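Local coordinates for general secretion pathway protein F (Vibrio cholerae, PDB 3C1Q) that acts, partly through its first cytoplasmic domain, in the inner membrane complex of the type II secretion system that secretes cholera toxin, at the interface of chains A and B. Sequence-based numbering; all coordinates share one arbitrary frame. Chains: chain A/B, General secretion pathway protein F.

Contact 1: the interface of chains A and B. Residues chain A 20, 24, 37, 41; chain B 22-24, 27.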
loop_
_atom_site.group_PDB
_atom_site.type_symbol
_atom_site.label_atom_id
_atom_site.label_comp_id
_atom_site.label_asym_id
_atom_site.label_seq_id
_atom_site.Cartn_x
_atom_site.Cartn_y
_atom_site.Cartn_z
ATOM N N GLN A 20 0.736 -1.700 2.749
ATOM C CA GLN A 20 0.906 -2.987 2.108
ATOM C C GLN A 20 0.433 -4.129 2.977
ATOM O O GLN A 20 -0.249 -5.034 2.504
ATOM C CB GLN A 20 2.346 -3.192 1.676
ATOM C CG GLN A 20 2.719 -2.307 0.492
ATOM C CD GLN A 20 4.177 -2.409 0.148
ATOM O OE1 GLN A 20 5.038 -2.228 1.000
ATOM N NE2 GLN A 20 4.468 -2.725 -1.119
ATOM N N LEU A 24 -2.731 -6.679 2.130
ATOM C CA LEU A 24 -2.502 -8.100 1.980
ATOM C C LEU A 24 -3.323 -8.901 3.004
ATOM O O LEU A 24 -3.940 -9.907 2.661
ATOM C CB LEU A 24 -0.997 -8.420 2.090
ATOM C CG LEU A 24 -0.109 -7.906 0.949
ATOM C CD1 LEU A 24 1.375 -7.928 1.340
ATOM C CD2 LEU A 24 -0.336 -8.688 -0.329
ATOM N N ALA A 37 5.710 -10.942 1.605
ATOM C CA ALA A 37 5.510 -10.097 0.409
ATOM C C ALA A 37 5.941 -8.652 0.649
ATOM O O ALA A 37 6.601 -8.045 -0.184
ATOM C CB ALA A 37 4.029 -10.148 -0.062
ATOM N N GLN A 41 9.087 -7.018 -1.432
ATOM C CA GLN A 41 8.783 -5.880 -2.294
ATOM C C GLN A 41 9.410 -4.567 -1.820
ATOM O O GLN A 41 9.227 -3.518 -2.449
ATOM C CB GLN A 41 7.270 -5.694 -2.431
ATOM C CG GLN A 41 6.542 -6.899 -3.059
ATOM C CD GLN A 41 5.050 -6.736 -3.063
ATOM O OE1 GLN A 41 4.555 -5.615 -3.113
ATOM N NE2 GLN A 41 4.315 -7.846 -3.049
ATOM N N ALA B 22 -0.388 -3.522 -7.288
ATOM C CA ALA B 22 0.964 -4.038 -7.474
ATOM C C ALA B 22 1.371 -5.009 -6.365
ATOM O O ALA B 22 1.971 -6.051 -6.622
ATOM C CB ALA B 22 1.963 -2.898 -7.543
ATOM N N THR B 23 1.035 -4.659 -5.130
ATOM C CA THR B 23 1.390 -5.448 -3.965
ATOM C C THR B 23 0.736 -6.821 -3.993
ATOM O O THR B 23 1.368 -7.854 -3.721
ATOM C CB THR B 23 1.025 -4.675 -2.669
ATOM O OG1 THR B 23 1.756 -3.432 -2.660
ATOM C CG2 THR B 23 1.376 -5.461 -1.437
ATOM N N LEU B 24 -0.534 -6.831 -4.338
ATOM C CA LEU B 24 -1.289 -8.071 -4.409
ATOM C C LEU B 24 -0.828 -8.950 -5.580
ATOM O O LEU B 24 -0.566 -10.128 -5.398
ATOM C CB LEU B 24 -2.778 -7.754 -4.496
ATOM C CG LEU B 24 -3.372 -7.074 -3.256
ATOM C CD1 LEU B 24 -4.775 -6.503 -3.553
ATOM C CD2 LEU B 24 -3.433 -8.006 -2.060
ATOM N N SER B 27 2.407 -10.769 -5.032
ATOM C CA SER B 27 2.298 -11.877 -4.078
ATOM C C SER B 27 1.885 -13.198 -4.721
ATOM O O SER B 27 1.938 -14.250 -4.067
ATOM C CB SER B 27 1.293 -11.534 -2.980
ATOM O OG SER B 27 -0.036 -11.633 -3.471
#
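B:Thr23, in the last two turns of helix 11-26 of chain B, faces A:Gln20 and A:Leu24 on the same helix of chain A and A:Gln41 just past helix 31-40, all but A:Gln41 having the backbone torsions of regular helix. The threonine illustrates how one small residue can use its backbone and both side-chain branches at a dimer contact. Its carbonyl oxygen O accepts a hydrogen bond of 3.0 Å from NE2 of A:Gln41, nearly straight (163° at the hydrogen) and directed at a lone pair in the carbonyl plane. The donor amide lies almost flat with this bond, while its own oxygen, OE1, passes 3.3 Å from CA of B:Thr23. The chain of A:Gln41 is extended beyond CG, which carries the amide across to the neighbouring helix.

The side-chain hydroxyl OG1 accepts a second bond, 3.2 Å long, from NE2 of A:Gln20, again close to the plane of the donor amide. With chi1 at -60°, OG1 is beside the backbone N and the methyl CG2 is anti to that N; the hydroxyl thereby takes the A:Gln20 bond, while the methyl lies among A:Leu24, the A:Gln20 chain and the A:Gln41 amide oxygen. CG2 packs 3.7 Å from CD1 of A:Leu24, the side chains crossing at about a right angle. CD2 of A:Leu24 reaches CD2 of B:Leu24 at 3.6 Å as the two leucines slide past each other in opposite directions. Within chain B, OG of B:Ser27 bonds back to the carbonyl O of B:Leu24 where the helix ends. The patch thus joins the C-terminal part of one helix 11-26 to its counterpart and to the exit of helix 31-40.

Contact 2: the interface of chains A and B. Residues chain A 24, 27, 29; chain B 24, 27, 29, 37, 41.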
loop_
_atom_site.group_PDB
_atom_site.type_symbol
_atom_site.label_atom_id
_atom_site.label_comp_id
_atom_site.label_asym_id
_atom_site.label_seq_id
_atom_site.Cartn_x
_atom_site.Cartn_y
_atom_site.Cartn_z
ATOM N N LEU A 24 -2.731 -6.679 2.130
ATOM C CA LEU A 24 -2.502 -8.100 1.980
ATOM C C LEU A 24 -3.323 -8.901 3.004
ATOM O O LEU A 24 -3.940 -9.907 2.661
ATOM C CB LEU A 24 -0.997 -8.420 2.090
ATOM C CG LEU A 24 -0.109 -7.906 0.949
ATOM C CD1 LEU A 24 1.375 -7.928 1.340
ATOM C CD2 LEU A 24 -0.336 -8.688 -0.329
ATOM N N SER A 27 -6.971 -9.018 2.157
ATOM C CA SER A 27 -7.223 -9.884 0.999
ATOM C C SER A 27 -7.386 -11.352 1.395
ATOM O O SER A 27 -7.818 -12.152 0.586
ATOM C CB SER A 27 -6.132 -9.742 -0.054
ATOM O OG SER A 27 -4.985 -10.493 0.275
HETATM N N MSE A 29 -4.902 -13.439 2.933
HETATM C CA MSE A 29 -3.656 -14.199 2.799
HETATM C C MSE A 29 -3.097 -14.452 4.203
HETATM O O MSE A 29 -3.294 -13.623 5.094
HETATM C CB MSE A 29 -2.675 -13.367 1.955
HETATM C CG MSE A 29 -1.266 -13.902 1.759
HETATM SE SE MSE A 29 -0.242 -12.773 0.492
HETATM C CE MSE A 29 -1.356 -13.190 -1.073
ATOM N N LEU B 24 -0.534 -6.831 -4.338
ATOM C CA LEU B 24 -1.289 -8.071 -4.409
ATOM C C LEU B 24 -0.828 -8.950 -5.580
ATOM O O LEU B 24 -0.566 -10.128 -5.398
ATOM C CB LEU B 24 -2.778 -7.754 -4.496
ATOM C CG LEU B 24 -3.372 -7.074 -3.256
ATOM C CD1 LEU B 24 -4.775 -6.503 -3.553
ATOM C CD2 LEU B 24 -3.433 -8.006 -2.060
ATOM N N SER B 27 2.407 -10.769 -5.032
ATOM C CA SER B 27 2.298 -11.877 -4.078
ATOM C C SER B 27 1.885 -13.198 -4.721
ATOM O O SER B 27 1.938 -14.250 -4.067
ATOM C CB SER B 27 1.293 -11.534 -2.980
ATOM O OG SER B 27 -0.036 -11.633 -3.471
HETATM N N MSE B 29 -1.188 -13.635 -6.153
HETATM C CA MSE B 29 -2.638 -13.753 -6.156
HETATM C C MSE B 29 -3.180 -13.482 -7.572
HETATM O O MSE B 29 -2.729 -12.549 -8.243
HETATM C CB MSE B 29 -3.222 -12.757 -5.157
HETATM C CG MSE B 29 -4.746 -12.696 -5.119
HETATM SE SE MSE B 29 -5.390 -11.428 -3.784
HETATM C CE MSE B 29 -3.889 -11.772 -2.548
ATOM N N ALA B 37 -10.071 -7.359 -3.916
ATOM C CA ALA B 37 -9.523 -6.811 -2.691
ATOM C C ALA B 37 -9.388 -5.293 -2.749
ATOM O O ALA B 37 -9.804 -4.601 -1.811
ATOM C CB ALA B 37 -8.151 -7.469 -2.376
ATOM N N GLN B 41 -11.573 -2.648 -0.328
ATOM C CA GLN B 41 -10.824 -1.791 0.582
ATOM C C GLN B 41 -10.938 -0.286 0.296
ATOM O O GLN B 41 -10.376 0.521 1.014
ATOM C CB GLN B 41 -9.351 -2.220 0.609
ATOM C CG GLN B 41 -9.152 -3.631 1.164
ATOM C CD GLN B 41 -7.731 -4.103 1.054
ATOM O OE1 GLN B 41 -6.795 -3.306 1.158
ATOM N NE2 GLN B 41 -7.549 -5.405 0.829
#
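This is a homodimer interface, a small, mostly apolar patch close to the two-fold axis between the chains, where A:Ser27 and A:Met29 meet B:Ser27 and B:Met29 and bring together the segments that follow the two copies of helix 11-26. It is a worked example of how symmetry makes a residue meet its own copy. The selenomethionines cross obliquely and point their terminal methyl groups at each other; the CE of A:Met29 to CE of B:Met29 separation of 3.3 Å is tighter than normal packing.

Each selenomethionine also reaches over the serine of the opposite chain. CE of A:Met29 rests 3.7 Å from CB of B:Ser27, and CE of B:Met29 comes within 3.3 Å of OG of A:Ser27. Both side chains leave the backbone with CG anti to N and bend at chi3, but by different amounts, -66° in A:Met29 and -33° in B:Met29. The two halves therefore differ in detail at the methyl ends.

The hydroxyl of A:Ser27 bonds within its own chain: OG, set between the backbone N and the carbonyl carbon by a chi1 of 80°, donates to the carbonyl O of A:Leu24 at 2.7 Å, tilted somewhat from the carbonyl plane. That bond fixes the rotation of the serine, yet its oxygen, like CB, lies against chain B, under the methyl of B:Met29. CB packs 3.8 Å from CD2 of B:Leu24 and the same distance from CB of B:Ala37, a methyl group offered by helix 31-40. In the fold, A:Ser27 and A:Met29 belong to the connection between helices 11-26 and 31-40, and their counterparts in chain B occupy the same bend, so the dimer is joined here turn against turn.

Contacts 1 and 2 adjoin, the centres of their C-alpha atoms lying about 7 Å apart, and they share A:Leu24, B:Leu24 and B:Ser27. Both draw on the end of helix 11-26 and on helix 31-40 with the residues beyond it, but contact 1 is anchored by glutamine amides whereas contact 2 relies mainly on side-chain packing around the bend between these helices. Because the interface is two-fold symmetric, contact 1 recurs with the chains exchanged. Polar links and apolar packing thus form a continuous surface, consistent with this cytoplasmic domain contributing to the homodimer of the whole protein.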